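Local coordinates for uncharacterized protein (Peptoclostridium difficile 630, PDB 4YCS) that probably binds a small-molecule substrate as the lipoprotein receptor of a PnrA-like ABC transporter, although its function is uncharacterized, at residues A[22-27]-A[94-99]; A[78-83]-A[104-109]. All blocks are in the same frame, centred on the assembly; numbering follows the deposited sequence.

Contact 1: A[22-27]-A[94-99]; sequences EAMNNS and IIDYEY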
# COMPACT_ATOMS: atom_id res chain seq x y z
N GLU A 22 -13.55 -0.18 7.20
CA GLU A 22 -13.41 -1.59 7.58
C GLU A 22 -13.50 -2.55 6.40
O GLU A 22 -12.63 -3.40 6.24
CB GLU A 22 -14.42 -1.98 8.65
CG GLU A 22 -13.99 -1.57 10.04
CD GLU A 22 -15.08 -1.77 11.08
OE1 GLU A 22 -14.73 -1.92 12.26
OE2 GLU A 22 -16.28 -1.79 10.72
N ALA A 23 -14.52 -2.40 5.57
CA ALA A 23 -14.72 -3.30 4.43
C ALA A 23 -13.54 -3.27 3.47
O ALA A 23 -13.01 -4.31 3.06
CB ALA A 23 -16.02 -2.98 3.69
N MSE A 24 -13.15 -2.06 3.07
CA MSE A 24 -12.01 -1.87 2.17
C MSE A 24 -10.71 -2.41 2.75
O MSE A 24 -9.89 -2.97 2.04
CB MSE A 24 -11.82 -0.37 1.97
CG MSE A 24 -10.89 -0.16 0.79
SE MSE A 24 -10.79 1.75 0.35
CE MSE A 24 -9.97 2.43 1.98
N ASN A 25 -10.53 -2.20 4.05
CA ASN A 25 -9.38 -2.69 4.78
C ASN A 25 -9.30 -4.19 4.73
O ASN A 25 -8.24 -4.76 4.42
CB ASN A 25 -9.36 -2.16 6.22
CG ASN A 25 -8.91 -0.72 6.29
OD1 ASN A 25 -8.63 -0.11 5.27
ND2 ASN A 25 -8.84 -0.16 7.50
N ASN A 26 -10.43 -4.85 4.99
CA ASN A 26 -10.46 -6.30 4.94
C ASN A 26 -10.18 -6.86 3.57
O ASN A 26 -9.46 -7.86 3.44
CB ASN A 26 -11.75 -6.85 5.53
CG ASN A 26 -11.71 -6.83 7.03
OD1 ASN A 26 -11.28 -7.79 7.64
ND2 ASN A 26 -12.04 -5.70 7.62
N SER A 27 -10.68 -6.20 2.55
CA SER A 27 -10.44 -6.62 1.17
C SER A 27 -8.96 -6.46 0.81
O SER A 27 -8.41 -7.29 0.09
CB SER A 27 -11.30 -5.82 0.16
OG SER A 27 -12.66 -6.15 0.27
N ILE A 94 -1.31 3.01 -3.79
CA ILE A 94 -2.32 3.57 -2.95
C ILE A 94 -3.69 3.07 -3.41
O ILE A 94 -3.96 3.02 -4.62
CB ILE A 94 -2.24 5.09 -2.89
CG1 ILE A 94 -3.19 5.60 -1.82
CG2 ILE A 94 -2.44 5.73 -4.29
CD1 ILE A 94 -3.01 7.09 -1.49
N ILE A 95 -4.51 2.64 -2.44
CA ILE A 95 -5.85 2.14 -2.70
C ILE A 95 -6.91 3.23 -2.43
O ILE A 95 -6.96 3.82 -1.36
CB ILE A 95 -6.13 0.91 -1.90
CG1 ILE A 95 -5.17 -0.21 -2.31
CG2 ILE A 95 -7.59 0.45 -2.10
CD1 ILE A 95 -5.11 -1.32 -1.29
N ASP A 96 -7.75 3.47 -3.45
CA ASP A 96 -8.92 4.38 -3.38
C ASP A 96 -8.52 5.84 -3.55
O ASP A 96 -9.09 6.73 -2.92
CB ASP A 96 -9.71 4.16 -2.08
CG ASP A 96 -11.14 4.78 -2.12
OD1 ASP A 96 -11.78 4.79 -3.21
OD2 ASP A 96 -11.61 5.22 -1.04
N TYR A 97 -7.54 6.10 -4.41
CA TYR A 97 -7.11 7.47 -4.71
C TYR A 97 -6.32 7.54 -6.02
O TYR A 97 -5.41 6.73 -6.28
CB TYR A 97 -6.30 8.08 -3.55
CG TYR A 97 -6.00 9.53 -3.79
CD1 TYR A 97 -4.84 9.93 -4.45
CD2 TYR A 97 -6.90 10.52 -3.39
CE1 TYR A 97 -4.58 11.26 -4.69
CE2 TYR A 97 -6.64 11.86 -3.62
CZ TYR A 97 -5.49 12.21 -4.28
OH TYR A 97 -5.25 13.52 -4.49
N GLU A 98 -6.64 8.54 -6.82
CA GLU A 98 -5.93 8.80 -8.06
C GLU A 98 -5.41 10.22 -8.01
O GLU A 98 -6.16 11.14 -7.74
CB GLU A 98 -6.85 8.60 -9.27
CG GLU A 98 -6.86 7.15 -9.77
CD GLU A 98 -7.88 6.89 -10.87
OE1 GLU A 98 -7.84 7.56 -11.92
OE2 GLU A 98 -8.72 5.99 -10.68
N TYR A 99 -4.11 10.39 -8.27
CA TYR A 99 -3.49 11.73 -8.31
C TYR A 99 -3.74 12.39 -9.66
O TYR A 99 -3.79 11.70 -10.69
CB TYR A 99 -1.98 11.61 -8.12
CG TYR A 99 -1.57 11.15 -6.75
CD1 TYR A 99 -1.44 9.80 -6.45
CD2 TYR A 99 -1.29 12.07 -5.76
CE1 TYR A 99 -1.08 9.39 -5.18
CE2 TYR A 99 -0.92 11.67 -4.50
CZ TYR A 99 -0.81 10.32 -4.22
OH TYR A 99 -0.44 9.95 -2.96

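Contact 2: A[78-83]-A[104-109]; sequences KPLEMV and SNITSI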
# COMPACT_ATOMS: atom_id res chain seq x y z
N LYS A 78 -1.68 12.68 0.64
CA LYS A 78 -0.67 13.73 0.86
C LYS A 78 0.64 13.24 1.53
O LYS A 78 1.71 13.57 1.05
CB LYS A 78 -1.26 14.95 1.60
CG LYS A 78 -2.18 15.83 0.75
CD LYS A 78 -1.44 16.68 -0.29
CE LYS A 78 -2.40 17.52 -1.13
NZ LYS A 78 -3.22 16.70 -2.06
N PRO A 79 0.56 12.48 2.64
CA PRO A 79 1.80 12.01 3.26
C PRO A 79 2.58 11.04 2.39
O PRO A 79 3.80 11.02 2.47
CB PRO A 79 1.34 11.35 4.56
CG PRO A 79 -0.10 11.09 4.36
CD PRO A 79 -0.61 12.18 3.47
N LEU A 80 1.90 10.29 1.54
CA LEU A 80 2.57 9.35 0.62
C LEU A 80 3.28 10.07 -0.51
O LEU A 80 4.39 9.69 -0.87
CB LEU A 80 1.58 8.35 0.05
CG LEU A 80 2.15 7.28 -0.90
CD1 LEU A 80 2.92 6.24 -0.08
CD2 LEU A 80 1.03 6.64 -1.72
N GLU A 81 2.64 11.07 -1.09
CA GLU A 81 3.28 11.85 -2.14
C GLU A 81 4.57 12.52 -1.64
O GLU A 81 5.60 12.48 -2.31
CB GLU A 81 2.33 12.90 -2.67
CG GLU A 81 2.92 13.71 -3.81
CD GLU A 81 1.90 14.58 -4.55
OE1 GLU A 81 0.82 14.90 -3.98
OE2 GLU A 81 2.21 14.93 -5.72
N MSE A 82 4.49 13.13 -0.47
CA MSE A 82 5.65 13.74 0.20
C MSE A 82 6.82 12.77 0.38
O MSE A 82 7.97 13.13 0.11
CB MSE A 82 5.20 14.23 1.58
CG MSE A 82 6.24 15.08 2.32
SE MSE A 82 5.75 15.35 4.23
CE MSE A 82 7.29 14.36 4.99
N VAL A 83 6.55 11.55 0.87
CA VAL A 83 7.62 10.62 1.18
C VAL A 83 8.16 9.95 -0.11
O VAL A 83 9.33 9.69 -0.24
CB VAL A 83 7.15 9.60 2.21
CG1 VAL A 83 8.22 8.53 2.45
CG2 VAL A 83 6.79 10.29 3.52
N SER A 104 5.70 8.93 -10.48
CA SER A 104 6.23 7.82 -11.26
C SER A 104 6.39 6.52 -10.42
O SER A 104 6.40 5.43 -11.00
CB SER A 104 7.58 8.20 -11.89
OG SER A 104 8.51 8.58 -10.90
N ASN A 105 6.55 6.65 -9.10
CA ASN A 105 6.73 5.47 -8.23
C ASN A 105 5.47 5.11 -7.43
O ASN A 105 5.55 4.34 -6.47
CB ASN A 105 7.97 5.63 -7.30
CG ASN A 105 7.90 6.84 -6.39
OD1 ASN A 105 7.03 7.69 -6.50
ND2 ASN A 105 8.82 6.90 -5.48
N ILE A 106 4.32 5.67 -7.82
CA ILE A 106 3.08 5.38 -7.12
C ILE A 106 2.03 4.87 -8.09
O ILE A 106 1.66 5.56 -9.02
CB ILE A 106 2.51 6.58 -6.33
CG1 ILE A 106 3.52 7.09 -5.30
CG2 ILE A 106 1.22 6.19 -5.66
CD1 ILE A 106 3.02 8.23 -4.40
N THR A 107 1.53 3.66 -7.83
CA THR A 107 0.45 3.05 -8.62
C THR A 107 -0.82 3.20 -7.84
O THR A 107 -0.87 2.85 -6.66
CB THR A 107 0.70 1.55 -8.87
OG1 THR A 107 1.94 1.39 -9.53
CG2 THR A 107 -0.38 0.95 -9.74
N SER A 108 -1.86 3.71 -8.50
CA SER A 108 -3.15 3.89 -7.90
C SER A 108 -4.04 2.69 -8.22
O SER A 108 -4.02 2.17 -9.30
CB SER A 108 -3.81 5.17 -8.45
OG SER A 108 -3.32 6.35 -7.83
N ILE A 109 -4.83 2.26 -7.25
CA ILE A 109 -5.75 1.14 -7.41
C ILE A 109 -7.13 1.57 -6.90
O ILE A 109 -7.29 2.01 -5.78
CB ILE A 109 -5.34 -0.07 -6.54
CG1 ILE A 109 -3.89 -0.52 -6.78
CG2 ILE A 109 -6.33 -1.22 -6.75
CD1 ILE A 109 -3.62 -0.95 -8.19

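Contact 1: A[22-27]-A[94-99]
The selenium of selenomethionine Met24 lies to one side of the flat carboxylate of Asp96, displaced off the group between its CB and OD2. Met24 SE is 3.6 Å from Asp96 CB and 3.8 Å from Asp96 OD2. The other oxygen, OD1, is hydrogen-bonded to a bound glycerol, probably from the crystallisation liquor. Further along 94-99, the edge of the Tyr97 ring meets a face of Tyr99. Tyr97 CE1 stands 3.5 Å above the plane of the Tyr99 ring, over its centre.

Met24 reaches across from the first turn of helix 22-38. Its CG is anti to the backbone N (chi1 -166°), and the chain runs out straight to selenium. It bends only at the last torsion (chi3 64°). The side chains of Met24 and Asp96 cross at about a right angle. Met24 SE is also 4.2 Å from Ile95 CG2, and Val72 of the adjacent strand touches both Met24 and Ile95.

Asp96 directly follows strand 91-95, at the C-terminal edge of the parallel sheet, where proteins of this fold class commonly bind ligands. The contact itself is probably largely dispersive: a polarisable selenium lies against methyl, methylene and carboxylate. It joins helix to strand end, while Asp96 still offers an oxygen to a small polyol.

Contact 2: A[78-83]-A[104-109]
Leu80 is the first residue of 78-83 to meet the strand, and it does so with its branch carbon and one methyl. With chi1 at -179°, Leu80 CG lies beside its own carbonyl carbon, and this carries the branch point off the helix toward Ile106. Leu80 CD2 then comes 3.7 Å from Ile106 CD1. The same Leu80 methyl lies 4.0 Å from Ile106 CG2, so it touches both arms of the isoleucine. Leu80 CG is also 3.7 Å from Ile106 CD1. The two side chains meet tip to tip. Ile106 answers with an extended long arm (chi2 -176°), whose end methyl lies against the helix.

Glu81 comes next and turns its CB away from the strand. It contributes backbone instead: Glu81 CA is 4.3 Å from Ile106 CD1. Tyr99 packs on Leu80, Glu81 and Ile106 together. Val83 ends the segment on another front, against Ile58 and Cys62 of helix 54-62.

Helix 77-84 is the connection of a beta-alpha-beta unit between strands 68-72 and 91-95. Through Leu80 it reaches one strand further, to 106-109, the outermost strand of this chain's Rossmann-like sheet. Ile109 packs instead against helix 118-127. The chemistry across the contact is purely aliphatic and buried, so it sets no hydrogen-bond geometry. A separate polar tie lies just beyond Val83, where Asn105 ND2 donates to the carbonyl of Ala84 and joins the end of the helix to the start of the strand.

Overall arrangement
Contacts 1 and 2 share one parallel sheet, and their centres are 13 Å apart. Strands 91-95 and 106-109 are neighbours in it. Ile94 and Ile95 split the two environments: Ile94 packs on Leu80 of helix 77-84, and Ile95 faces Met24 of helix 22-38. Two probable hydrogen bonds join 94-99 to 104-109 directly. Asp96 N lies 2.8 Å from Ile109 O, and Tyr97 O lies 2.6 Å from Ser108 OG. The first ties the Asp96 backbone to the outermost strand of this chain's sheet. The Asp96 side chain is about 3 Å from the bound glycerol, so contact 1 may border a ligand-binding edge. Contact 2 belongs to the helix-on-sheet core beside it.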